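Local coordinates for protein ferritin (PDB 7DIE) that probably stores iron, assembling as a 24-subunit cage whose four-helix bundles carry atypical ferroxidase centres that bind ferric iron, at residues 28-33 against 54-59. Numbering follows the deposited sequence. Where two conformers were deposited one is given.
Sequences NLYFHL and SDKQSA. With FE (Fe (III) ion), chain G.
Lys56 NZ is gripped by two carboxylates, forming salt bridges with Glu23 and Glu102, and Glu102 also accepts a hydrogen bond from Tyr30 OH, tying Lys56 to Tyr30 through a shared acid. Between the two side chains themselves the touch is apolar: Lys56 CE lies 4.2 Å from Tyr30 CE2, near the ring plane, at its edge. The lysine chain is bent at chi2 (-55°) and extended beyond, which carries the ammonium inward among the four helices.

Phe31 meets Ser54 and Gln57. Its CZ comes within 3.5 Å of Ser54 N, while Ser54 OG, hydrogen-bonded to Val50 O of its own helix, sits in the ring plane at the edge. The Gln57 amide meets the ring obliquely, the planes 53° apart, with NE2 3.6 Å from Phe31 CE2. Beyond this pair a second subunit packs against the bundle, its Tyr20 on Phe31 and its Gln57 on Gln57.

Helices 10-39 and 43-70 run roughly antiparallel here, their local axes at 150° and 10.1 Å apart, as in a ferritin four-helix bundle; the Phe31 ring spans the gap to the Ser54 backbone, though Phe31 CA and Ser54 CA stay 8.6 Å apart. On the side of helix 43-70 turned from Phe31, Asp55, in one of its two conformers, binds a ferric ion through OD2 at 2.3 Å, and its OD1 accepts a 2.6 Å hydrogen bond from a water that is also a metal ligand. His60, Asp134 and Asp138 complete the protein ligands. The direct contact is thus van der Waals, with Glu102 as an indirect polar link, and the acids around the buried ammonium, two glutamates and nearby Asp138, would probably favour its protonated form.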
ATOM      1  N   ASN A  28     -40.347  -2.977 -28.044  1.00 27.01           N
ATOM      2  CA  ASN A  28     -41.627  -2.331 -27.775  1.00 26.11           C
ATOM      3  C   ASN A  28     -42.615  -3.292 -27.138  1.00 32.63           C
ATOM      4  O   ASN A  28     -43.330  -2.922 -26.202  1.00 29.57           O
ATOM      5  CB  ASN A  28     -42.208  -1.760 -29.075  1.00 27.64           C
ATOM      6  CG  ASN A  28     -41.514  -0.480 -29.497  1.00 31.60           C
ATOM      7  OD1 ASN A  28     -40.949   0.217 -28.655  1.00 27.87           O
ATOM      8  ND2 ASN A  28     -41.565  -0.152 -30.796  1.00 27.34           N
ATOM      9  N   LEU A  29     -42.694  -4.519 -27.650  1.00 27.18           N
ATOM     10  CA  LEU A  29     -43.582  -5.507 -27.041  1.00 25.64           C
ATOM     11  C   LEU A  29     -43.153  -5.826 -25.614  1.00 26.74           C
ATOM     12  O   LEU A  29     -43.991  -5.890 -24.699  1.00 28.13           O
ATOM     13  CB  LEU A  29     -43.631  -6.783 -27.894  1.00 28.71           C
ATOM     14  CG  LEU A  29     -44.494  -7.870 -27.232  1.00 31.11           C
ATOM     15  CD1 LEU A  29     -45.979  -7.466 -27.198  1.00 30.05           C
ATOM     16  CD2 LEU A  29     -44.313  -9.229 -27.892  1.00 31.74           C
ATOM     17  N   TYR A  30     -41.845  -5.998 -25.390  1.00 26.85           N
ATOM     18  CA  TYR A  30     -41.383  -6.396 -24.057  1.00 28.79           C
ATOM     19  C   TYR A  30     -41.632  -5.301 -23.025  1.00 26.88           C
ATOM     20  O   TYR A  30     -41.973  -5.595 -21.870  1.00 24.44           O
ATOM     21  CB  TYR A  30     -39.893  -6.791 -24.097  1.00 25.99           C
ATOM     22  CG  TYR A  30     -39.629  -7.982 -25.001  1.00 28.54           C
ATOM     23  CD1 TYR A  30     -40.655  -8.873 -25.314  1.00 28.93           C
ATOM     24  CD2 TYR A  30     -38.369  -8.202 -25.576  1.00 27.09           C
ATOM     25  CE1 TYR A  30     -40.438  -9.963 -26.165  1.00 28.27           C
ATOM     26  CE2 TYR A  30     -38.139  -9.293 -26.428  1.00 28.88           C
ATOM     27  CZ  TYR A  30     -39.192 -10.167 -26.718  1.00 31.65           C
ATOM     28  OH  TYR A  30     -39.012 -11.247 -27.559  1.00 30.41           O
ATOM     29  N   PHE A  31     -41.475  -4.032 -23.403  1.00 26.47           N
ATOM     30  CA  PHE A  31     -41.793  -2.984 -22.436  1.00 28.07           C
ATOM     31  C   PHE A  31     -43.290  -2.954 -22.146  1.00 28.58           C
ATOM     32  O   PHE A  31     -43.702  -2.719 -21.005  1.00 27.86           O
ATOM     33  CB  PHE A  31     -41.289  -1.625 -22.939  1.00 27.34           C
ATOM     34  CG  PHE A  31     -39.782  -1.512 -22.941  1.00 26.37           C
ATOM     35  CD1 PHE A  31     -39.055  -1.761 -21.783  1.00 31.18           C
ATOM     36  CD2 PHE A  31     -39.098  -1.188 -24.102  1.00 26.74           C
ATOM     37  CE1 PHE A  31     -37.665  -1.665 -21.768  1.00 29.00           C
ATOM     38  CE2 PHE A  31     -37.712  -1.098 -24.108  1.00 26.53           C
ATOM     39  CZ  PHE A  31     -36.992  -1.336 -22.928  1.00 28.31           C
ATOM     40  N   HIS A  32     -44.124  -3.179 -23.167  1.00 29.96           N
ATOM     41  CA  HIS A  32     -45.558  -3.341 -22.927  1.00 27.63           C
ATOM     42  C   HIS A  32     -45.823  -4.515 -21.985  1.00 27.17           C
ATOM     43  O   HIS A  32     -46.536  -4.379 -20.976  1.00 30.40           O
ATOM     44  CB  HIS A  32     -46.288  -3.535 -24.264  1.00 28.07           C
ATOM     45  CG  HIS A  32     -47.725  -3.934 -24.119  1.00 32.22           C
ATOM     46  ND1 HIS A  32     -48.696  -3.080 -23.630  1.00 30.64           N
ATOM     47  CD2 HIS A  32     -48.354  -5.102 -24.392  1.00 31.88           C
ATOM     48  CE1 HIS A  32     -49.858  -3.710 -23.607  1.00 31.52           C
ATOM     49  NE2 HIS A  32     -49.682  -4.931 -24.076  1.00 31.36           N
ATOM     50  N   LEU A  33     -45.231  -5.673 -22.289  1.00 27.80           N
ATOM     51  CA  LEU A  33     -45.442  -6.870 -21.479  1.00 24.95           C
ATOM     52  C   LEU A  33     -44.905  -6.699 -20.064  1.00 28.00           C
ATOM     53  O   LEU A  33     -45.405  -7.336 -19.132  1.00 28.82           O
ATOM     54  CB  LEU A  33     -44.791  -8.069 -22.164  1.00 23.87           C
ATOM     55  CG  LEU A  33     -45.461  -8.498 -23.478  1.00 27.64           C
ATOM     56  CD1 LEU A  33     -44.889  -9.828 -23.963  1.00 25.85           C
ATOM     57  CD2 LEU A  33     -46.981  -8.572 -23.335  1.00 29.34           C
ATOM     58  N   SER A  54     -34.429  -3.750 -22.805  1.00 27.38           N
ATOM     59  CA  SER A  54     -33.223  -2.927 -22.735  1.00 27.57           C
ATOM     60  C   SER A  54     -32.080  -3.573 -23.506  1.00 25.13           C
ATOM     61  O   SER A  54     -31.293  -2.874 -24.159  1.00 27.80           O
ATOM     62  CB  SER A  54     -32.823  -2.689 -21.278  1.00 26.79           C
ATOM     63  OG  SER A  54     -33.886  -2.040 -20.593  1.00 30.19           O
ATOM     64  N   ASP A  55     -31.964  -4.904 -23.443  0.62 24.86           N
ATOM     65  CA  ASP A  55     -30.918  -5.588 -24.198  0.62 25.87           C
ATOM     66  C   ASP A  55     -31.121  -5.426 -25.701  0.62 28.55           C
ATOM     67  O   ASP A  55     -30.156  -5.222 -26.452  0.62 27.30           O
ATOM     68  CB  ASP A  55     -30.872  -7.076 -23.834  0.62 28.61           C
ATOM     69  CG  ASP A  55     -30.009  -7.880 -24.798  0.62 32.37           C
ATOM     70  OD1 ASP A  55     -28.780  -7.678 -24.775  0.62 32.97           O
ATOM     71  OD2 ASP A  55     -30.549  -8.694 -25.585  0.62 31.12           O
ATOM     72  N   LYS A  56     -32.369  -5.519 -26.168  1.00 25.40           N
ATOM     73  CA  LYS A  56     -32.608  -5.273 -27.592  1.00 26.36           C
ATOM     74  C   LYS A  56     -32.095  -3.893 -27.990  1.00 26.28           C
ATOM     75  O   LYS A  56     -31.487  -3.730 -29.053  1.00 25.02           O
ATOM     76  CB  LYS A  56     -34.100  -5.391 -27.931  1.00 29.92           C
ATOM     77  CG  LYS A  56     -34.685  -6.804 -27.788  1.00 25.95           C
ATOM     78  CD  LYS A  56     -33.896  -7.829 -28.613  1.00 27.16           C
ATOM     79  CE  LYS A  56     -34.594  -9.208 -28.652  1.00 29.30           C
ATOM     80  NZ  LYS A  56     -33.843 -10.175 -29.537  1.00 29.32           N
ATOM     81  N   GLN A  57     -32.314  -2.886 -27.141  1.00 23.61           N
ATOM     82  CA  GLN A  57     -31.819  -1.544 -27.460  1.00 26.82           C
ATOM     83  C   GLN A  57     -30.296  -1.500 -27.445  1.00 29.99           C
ATOM     84  O   GLN A  57     -29.663  -1.022 -28.391  1.00 27.50           O
ATOM     85  CB  GLN A  57     -32.359  -0.520 -26.467  1.00 26.09           C
ATOM     86  CG  GLN A  57     -33.876  -0.381 -26.401  1.00 28.68           C
ATOM     87  CD  GLN A  57     -34.290   0.437 -25.191  1.00 28.63           C
ATOM     88  OE1 GLN A  57     -33.652   0.359 -24.145  1.00 28.74           O
ATOM     89  NE2 GLN A  57     -35.333   1.246 -25.336  1.00 32.16           N
ATOM     90  N   SER A  58     -29.690  -1.955 -26.353  1.00 29.13           N
ATOM     91  CA  SER A  58     -28.280  -1.675 -26.135  1.00 30.48           C
ATOM     92  C   SER A  58     -27.364  -2.617 -26.892  1.00 30.30           C
ATOM     93  O   SER A  58     -26.203  -2.268 -27.150  1.00 29.49           O
ATOM     94  CB  SER A  58     -27.971  -1.747 -24.634  1.00 30.15           C
ATOM     95  OG  SER A  58     -28.068  -3.089 -24.196  1.00 33.12           O
ATOM     96  N   ALA A  59     -27.837  -3.804 -27.248  1.00 26.96           N
ATOM     97  CA  ALA A  59     -26.978  -4.783 -27.901  1.00 24.20           C
ATOM     98  C   ALA A  59     -27.371  -5.063 -29.346  1.00 30.20           C
ATOM     99  O   ALA A  59     -26.492  -5.245 -30.181  1.00 27.57           O
ATOM    100  CB  ALA A  59     -26.981  -6.099 -27.118  1.00 24.04           C
TER
HETATM  101 FE    FE G 201     -29.780 -10.426 -26.878  0.68 36.02          FE
HETATM  102  O   HOH W   1     -27.682  -9.514 -26.209  1.00 40.83           O